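Local atomic coordinates of hypothetical protein AF2198 (Archaeoglobus fulgidus, PDB entry 1OI0), a protein that binds a zinc ion and, as a member of the JAB1/MPN family, is probably a metallopeptidase. Residues Ser3-Arg8 and Lys34-Glu39; Phe66-Ser71 and Thr88-Tyr93. One frame throughout, in Å; residues are numbered along the deposited sequence.

Contact 1: residues Ser3-Arg8 and Lys34-Glu39; sequences SMKISR and KDVMDE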
loop_
_atom_site.group_PDB
_atom_site.type_symbol
_atom_site.label_atom_id
_atom_site.label_comp_id
_atom_site.label_asym_id
_atom_site.label_seq_id
_atom_site.Cartn_x
_atom_site.Cartn_y
_atom_site.Cartn_z
ATOM N N SER A 3 -13.881 -7.129 5.867
ATOM C CA SER A 3 -12.812 -7.113 4.876
ATOM C C SER A 3 -11.635 -6.504 5.612
ATOM O O SER A 3 -11.771 -6.076 6.767
ATOM C CB SER A 3 -13.166 -6.224 3.681
ATOM O OG SER A 3 -13.012 -4.847 4.003
ATOM N N MET A 4 -10.475 -6.471 4.968
ATOM C CA MET A 4 -9.318 -5.866 5.602
ATOM C C MET A 4 -9.638 -4.386 5.758
ATOM O O MET A 4 -10.442 -3.825 5.000
ATOM C CB MET A 4 -8.067 -6.056 4.740
ATOM C CG MET A 4 -6.820 -5.369 5.283
ATOM S SD MET A 4 -6.435 -5.764 7.007
ATOM C CE MET A 4 -5.973 -7.471 6.850
ATOM N N LYS A 5 -9.022 -3.763 6.752
ATOM C CA LYS A 5 -9.249 -2.356 7.024
ATOM C C LYS A 5 -7.922 -1.626 7.092
ATOM O O LYS A 5 -6.875 -2.243 7.283
ATOM C CB LYS A 5 -9.989 -2.200 8.352
ATOM C CG LYS A 5 -11.324 -2.927 8.393
ATOM C CD LYS A 5 -11.891 -2.990 9.802
ATOM C CE LYS A 5 -13.239 -3.700 9.811
ATOM N NZ LYS A 5 -13.137 -5.081 9.254
ATOM N N ILE A 6 -7.975 -0.312 6.925
ATOM C CA ILE A 6 -6.781 0.514 6.996
ATOM C C ILE A 6 -7.161 1.787 7.731
ATOM O O ILE A 6 -8.240 2.337 7.511
ATOM C CB ILE A 6 -6.228 0.858 5.587
ATOM C CG1 ILE A 6 -4.923 1.645 5.731
ATOM C CG2 ILE A 6 -7.261 1.648 4.782
ATOM C CD1 ILE A 6 -4.174 1.834 4.423
ATOM N N SER A 7 -6.289 2.244 8.621
ATOM C CA SER A 7 -6.569 3.453 9.373
ATOM C C SER A 7 -6.345 4.668 8.485
ATOM O O SER A 7 -5.476 4.660 7.612
ATOM C CB SER A 7 -5.666 3.539 10.605
ATOM O OG SER A 7 -4.314 3.762 10.238
ATOM N N ARG A 8 -7.141 5.708 8.697
ATOM C CA ARG A 8 -6.998 6.926 7.912
ATOM C C ARG A 8 -5.621 7.511 8.199
ATOM O O ARG A 8 -5.015 8.153 7.343
ATOM C CB ARG A 8 -8.082 7.939 8.294
ATOM C CG ARG A 8 -7.928 9.295 7.622
ATOM C CD ARG A 8 -8.087 9.197 6.114
ATOM N NE ARG A 8 -9.422 8.743 5.733
ATOM C CZ ARG A 8 -9.828 8.579 4.477
ATOM N NH1 ARG A 8 -9.001 8.830 3.471
ATOM N NH2 ARG A 8 -11.060 8.159 4.225
ATOM N N LYS A 34 -4.722 -7.638 14.492
ATOM C CA LYS A 34 -6.131 -7.893 14.234
ATOM C C LYS A 34 -6.434 -7.861 12.736
ATOM O O LYS A 34 -5.883 -8.649 11.967
ATOM C CB LYS A 34 -6.989 -6.859 14.969
ATOM C CG LYS A 34 -8.477 -7.174 14.985
ATOM C CD LYS A 34 -9.257 -6.094 15.718
ATOM C CE LYS A 34 -10.744 -6.414 15.755
ATOM N NZ LYS A 34 -11.516 -5.353 16.459
ATOM N N ASP A 35 -7.304 -6.944 12.325
ATOM C CA ASP A 35 -7.683 -6.834 10.922
ATOM C C ASP A 35 -7.569 -5.400 10.423
ATOM O O ASP A 35 -8.317 -4.981 9.540
ATOM C CB ASP A 35 -9.120 -7.326 10.736
ATOM C CG ASP A 35 -10.133 -6.416 11.402
ATOM O OD1 ASP A 35 -9.901 -6.019 12.564
ATOM O OD2 ASP A 35 -11.161 -6.103 10.766
ATOM N N VAL A 36 -6.629 -4.650 10.986
ATOM C CA VAL A 36 -6.440 -3.263 10.585
ATOM C C VAL A 36 -4.989 -2.927 10.254
ATOM O O VAL A 36 -4.082 -3.177 11.050
ATOM C CB VAL A 36 -6.921 -2.290 11.691
ATOM C CG1 VAL A 36 -6.703 -0.849 11.252
ATOM C CG2 VAL A 36 -8.391 -2.530 11.993
ATOM N N MET A 37 -4.779 -2.370 9.067
ATOM C CA MET A 37 -3.447 -1.954 8.643
ATOM C C MET A 37 -3.253 -0.597 9.306
ATOM O O MET A 37 -3.980 0.345 9.004
ATOM C CB MET A 37 -3.383 -1.763 7.121
ATOM C CG MET A 37 -3.840 -2.944 6.282
ATOM S SD MET A 37 -3.946 -2.519 4.517
ATOM C CE MET A 37 -3.697 -4.109 3.772
ATOM N N ASP A 38 -2.287 -0.488 10.212
ATOM C CA ASP A 38 -2.055 0.785 10.883
ATOM C C ASP A 38 -0.586 1.037 11.192
ATOM O O ASP A 38 -0.251 1.973 11.918
ATOM C CB ASP A 38 -2.867 0.853 12.178
ATOM C CG ASP A 38 -2.620 -0.338 13.081
ATOM O OD1 ASP A 38 -1.442 -0.666 13.329
ATOM O OD2 ASP A 38 -3.605 -0.946 13.549
ATOM N N GLU A 39 0.282 0.197 10.639
ATOM C CA GLU A 39 1.719 0.322 10.853
ATOM C C GLU A 39 2.461 0.056 9.550
ATOM O O GLU A 39 1.931 -0.586 8.647
ATOM C CB GLU A 39 2.182 -0.681 11.911
ATOM C CG GLU A 39 1.666 -0.404 13.312
ATOM C CD GLU A 39 2.414 0.724 13.993
ATOM O OE1 GLU A 39 2.420 1.851 13.455
ATOM O OE2 GLU A 39 2.998 0.480 15.069
HETATM O O HOH W 1 -2.842 4.132 12.353
#

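Contact 2: residues Phe66-Ser71 and Thr88-Tyr93; sequences FGTVHS and TRFGKY. With ZN (zinc ion), chain E.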
loop_
_atom_site.group_PDB
_atom_site.type_symbol
_atom_site.label_atom_id
_atom_site.label_comp_id
_atom_site.label_asym_id
_atom_site.label_seq_id
_atom_site.Cartn_x
_atom_site.Cartn_y
_atom_site.Cartn_z
ATOM N N PHE A 66 0.614 -7.640 6.267
ATOM C CA PHE A 66 -0.525 -7.781 5.376
ATOM C C PHE A 66 -0.142 -7.738 3.905
ATOM O O PHE A 66 -0.863 -8.254 3.055
ATOM C CB PHE A 66 -1.555 -6.688 5.669
ATOM C CG PHE A 66 -2.079 -6.714 7.076
ATOM C CD1 PHE A 66 -2.754 -7.831 7.560
ATOM C CD2 PHE A 66 -1.891 -5.625 7.921
ATOM C CE1 PHE A 66 -3.238 -7.861 8.867
ATOM C CE2 PHE A 66 -2.371 -5.645 9.228
ATOM C CZ PHE A 66 -3.045 -6.766 9.702
ATOM N N GLY A 67 0.992 -7.118 3.606
ATOM C CA GLY A 67 1.414 -7.035 2.225
ATOM C C GLY A 67 2.346 -5.870 1.981
ATOM O O GLY A 67 3.176 -5.538 2.828
ATOM N N THR A 68 2.199 -5.239 0.823
ATOM C CA THR A 68 3.061 -4.122 0.472
ATOM C C THR A 68 2.288 -2.917 -0.021
ATOM O O THR A 68 1.119 -3.007 -0.383
ATOM C CB THR A 68 4.037 -4.493 -0.661
ATOM O OG1 THR A 68 3.302 -4.666 -1.881
ATOM C CG2 THR A 68 4.786 -5.773 -0.331
ATOM N N VAL A 69 2.972 -1.782 -0.024
ATOM C CA VAL A 69 2.409 -0.549 -0.529
ATOM C C VAL A 69 3.549 0.159 -1.243
ATOM O O VAL A 69 4.662 0.216 -0.732
ATOM C CB VAL A 69 1.851 0.361 0.602
ATOM C CG1 VAL A 69 2.901 0.599 1.668
ATOM C CG2 VAL A 69 1.389 1.689 0.005
ATOM N N HIS A 70 3.289 0.641 -2.453
ATOM C CA HIS A 70 4.312 1.382 -3.177
ATOM C C HIS A 70 3.645 2.467 -3.995
ATOM O O HIS A 70 2.442 2.406 -4.262
ATOM C CB HIS A 70 5.193 0.465 -4.057
ATOM C CG HIS A 70 4.547 -0.016 -5.319
ATOM N ND1 HIS A 70 3.642 -1.055 -5.355
ATOM C CD2 HIS A 70 4.747 0.351 -6.608
ATOM C CE1 HIS A 70 3.317 -1.312 -6.608
ATOM N NE2 HIS A 70 3.975 -0.474 -7.389
ATOM N N SER A 71 4.418 3.480 -4.362
ATOM C CA SER A 71 3.872 4.591 -5.125
ATOM C C SER A 71 4.328 4.641 -6.579
ATOM O O SER A 71 5.366 4.086 -6.947
ATOM C CB SER A 71 4.226 5.918 -4.442
ATOM O OG SER A 71 5.621 6.160 -4.476
ATOM N N THR A 88 2.466 -11.501 -5.694
ATOM C CA THR A 88 2.429 -12.946 -5.472
ATOM C C THR A 88 3.500 -13.510 -4.543
ATOM O O THR A 88 3.328 -14.595 -3.989
ATOM C CB THR A 88 2.536 -13.713 -6.806
ATOM O OG1 THR A 88 3.820 -13.474 -7.393
ATOM C CG2 THR A 88 1.459 -13.259 -7.770
ATOM N N ARG A 89 4.601 -12.788 -4.370
ATOM C CA ARG A 89 5.695 -13.271 -3.532
ATOM C C ARG A 89 5.360 -13.429 -2.054
ATOM O O ARG A 89 5.811 -14.379 -1.407
ATOM C CB ARG A 89 6.918 -12.366 -3.685
ATOM C CG ARG A 89 7.552 -12.416 -5.062
ATOM C CD ARG A 89 8.839 -11.623 -5.073
ATOM N NE ARG A 89 9.380 -11.448 -6.416
ATOM C CZ ARG A 89 10.234 -12.275 -7.008
ATOM N NH1 ARG A 89 10.672 -13.368 -6.390
ATOM N NH2 ARG A 89 10.662 -11.995 -8.225
ATOM N N PHE A 90 4.574 -12.503 -1.518
ATOM C CA PHE A 90 4.185 -12.573 -0.115
ATOM C C PHE A 90 3.139 -11.510 0.181
ATOM O O PHE A 90 3.050 -10.506 -0.518
ATOM C CB PHE A 90 5.412 -12.364 0.786
ATOM C CG PHE A 90 5.985 -10.975 0.721
ATOM C CD1 PHE A 90 5.489 -9.963 1.538
ATOM C CD2 PHE A 90 7.002 -10.671 -0.178
ATOM C CE1 PHE A 90 5.996 -8.670 1.458
ATOM C CE2 PHE A 90 7.513 -9.379 -0.264
ATOM C CZ PHE A 90 7.011 -8.380 0.553
ATOM N N GLY A 91 2.351 -11.728 1.225
ATOM C CA GLY A 91 1.341 -10.752 1.580
ATOM C C GLY A 91 0.028 -10.931 0.846
ATOM O O GLY A 91 -0.011 -11.276 -0.335
ATOM N N LYS A 92 -1.054 -10.670 1.565
ATOM C CA LYS A 92 -2.396 -10.807 1.025
ATOM C C LYS A 92 -2.877 -9.544 0.311
ATOM O O LYS A 92 -3.568 -9.623 -0.704
ATOM C CB LYS A 92 -3.370 -11.142 2.157
ATOM C CG LYS A 92 -2.901 -12.244 3.091
ATOM C CD LYS A 92 -3.876 -12.437 4.245
ATOM C CE LYS A 92 -3.343 -13.428 5.269
ATOM N NZ LYS A 92 -2.088 -12.946 5.915
ATOM N N TYR A 93 -2.494 -8.380 0.830
ATOM C CA TYR A 93 -2.941 -7.117 0.260
ATOM C C TYR A 93 -1.813 -6.228 -0.221
ATOM O O TYR A 93 -0.750 -6.171 0.390
ATOM C CB TYR A 93 -3.764 -6.361 1.295
ATOM C CG TYR A 93 -4.903 -7.184 1.837
ATOM C CD1 TYR A 93 -6.050 -7.400 1.079
ATOM C CD2 TYR A 93 -4.816 -7.783 3.090
ATOM C CE1 TYR A 93 -7.086 -8.196 1.554
ATOM C CE2 TYR A 93 -5.845 -8.583 3.575
ATOM C CZ TYR A 93 -6.975 -8.782 2.801
ATOM O OH TYR A 93 -7.999 -9.565 3.274
HETATM ZN ZN ZN E . 4.016 -0.448 -9.599
#

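Contact 1: residues Ser3-Arg8 and Lys34-Glu39
A short parallel strand pairing joins residues 5-6 to residues 36-37, with Lys5 opposite Val36 and Ile6 opposite Met37. Lys5 bonds to the residues before and after its partner, as parallel strands do: its N reaches Asp35 O, and its O accepts Met37 N at 2.8 Å in a nearly straight bond (171°). Ser7 N then donates to Met37 O (3.0 Å). On the face carrying Lys5 and Val36, the lysine chain crosses Asp35 obliquely, and a bend at chi4 (58°) sets NZ 2.7 Å from Asp35 OD2, which it meets nearly along the C-O axis in a salt bridge. NZ also donates to Ser3 O (3.0 Å) and to Gly1 O, so three oxygens grip the ammonium, while the aliphatic part of Lys5 covers Val36, CB to CG2. An alanine in place of Lys5 would probably leave the Asp35 carboxylate without its charge mate and free the chain start around Ser3 to shift. The face of Ile6 and Met37 is apolar. Met37 extends from CG, crosses Met4 at about a right angle and lays its CE 3.7 Å from Met4 CG; Met4 SD approaches Asp35 O at 3.3 Å. These flexible, unbranched side chains suit this buried face of the sheet, where they can fit against Leu118 and Tyr93. Branched Ile6 sets its CG1 4.0 Å from Met37 CB. Ser7, small and polar, ends the pairing: its OG bonds a water at 2.6 Å and caps Leu10 N, starting helix 8-21. The arrangement is that of a parallel strand pair whose N-terminal strand, flanked on its other edge by strand 119-120, leads into an N-capped helix.

Contact 2: residues Phe66-Ser71 and Thr88-Tyr93
Thr68 and Phe90 meet side chain to side chain, crossing at about a right angle. The methyl CG2 of Thr68 comes obliquely to the far end of the Phe90 ring, 3.5 Å from CZ and nearly as close to CE1. A chi1 of 68° sets Phe90 CG on the side of Thr68, and the ring lies against Thr68 and Leu29 of the sheet; a large flat apolar group suits this cover over a beta-branched strand residue. At the other end of the contact Phe66 and Tyr93 merely graze, CB to CD2 at 4.3 Å, and the Tyr93 ring has the Lys92 CB over one face, offset toward the rim. Between these side-chain pairs the backbones come together, and two glycines make that possible. Gly67 CA and Gly91 CA stand 3.8 Å apart; a CB on Gly91 would collide with Gly67 CA, and one on Gly67 would strike Tyr93 O, which instead takes a CA-H...O contact from Gly67 CA at 3.0 Å. Phe66 O receives two N-H groups, a straight bond from Tyr93 N (2.8 Å, 176°) and a weak one from Lys92 N. Thr68 N donates weakly to Tyr93 O, so strand 93-98 begins parallel to strand 64-72. Two residues past Thr68, His70 binds the zinc ion through NE2 at 2.2 Å, and His72 and Asp83 complete its protein ligands; an imidazole offers an sp2 nitrogen lone pair, a common ligand of zinc. The contact closes a beta-alpha-beta unit whose first strand, 64-72, carries the His-x-His of the JAMM motif; the Ser just before helix 81-89 and the Asp within it complete this family's zinc-site pattern.

In the fold
From the N terminus the chain runs through strand 5-6, helix 8-21 and strand 27-32, and contact 1 closes this first loop when strand 36-42 returns beside strand 5-6. Contact 2 opens only afterwards, with strand 64-72, and closes across helix 81-89 at the start of strand 93-98; the two are in series, neither nested nor crossed. In the sheet, strand 27-32 lies between strands 36-42 and 64-72, separating the pairs. Their side chains nevertheless meet: Met4 CE lies 3.3 Å from Phe66 CD1, and Met37 CE is equally near Tyr93 CB. The methionines of contact 1 thereby tie the N-terminal strand to the beta-alpha-beta unit that carries zinc ligands.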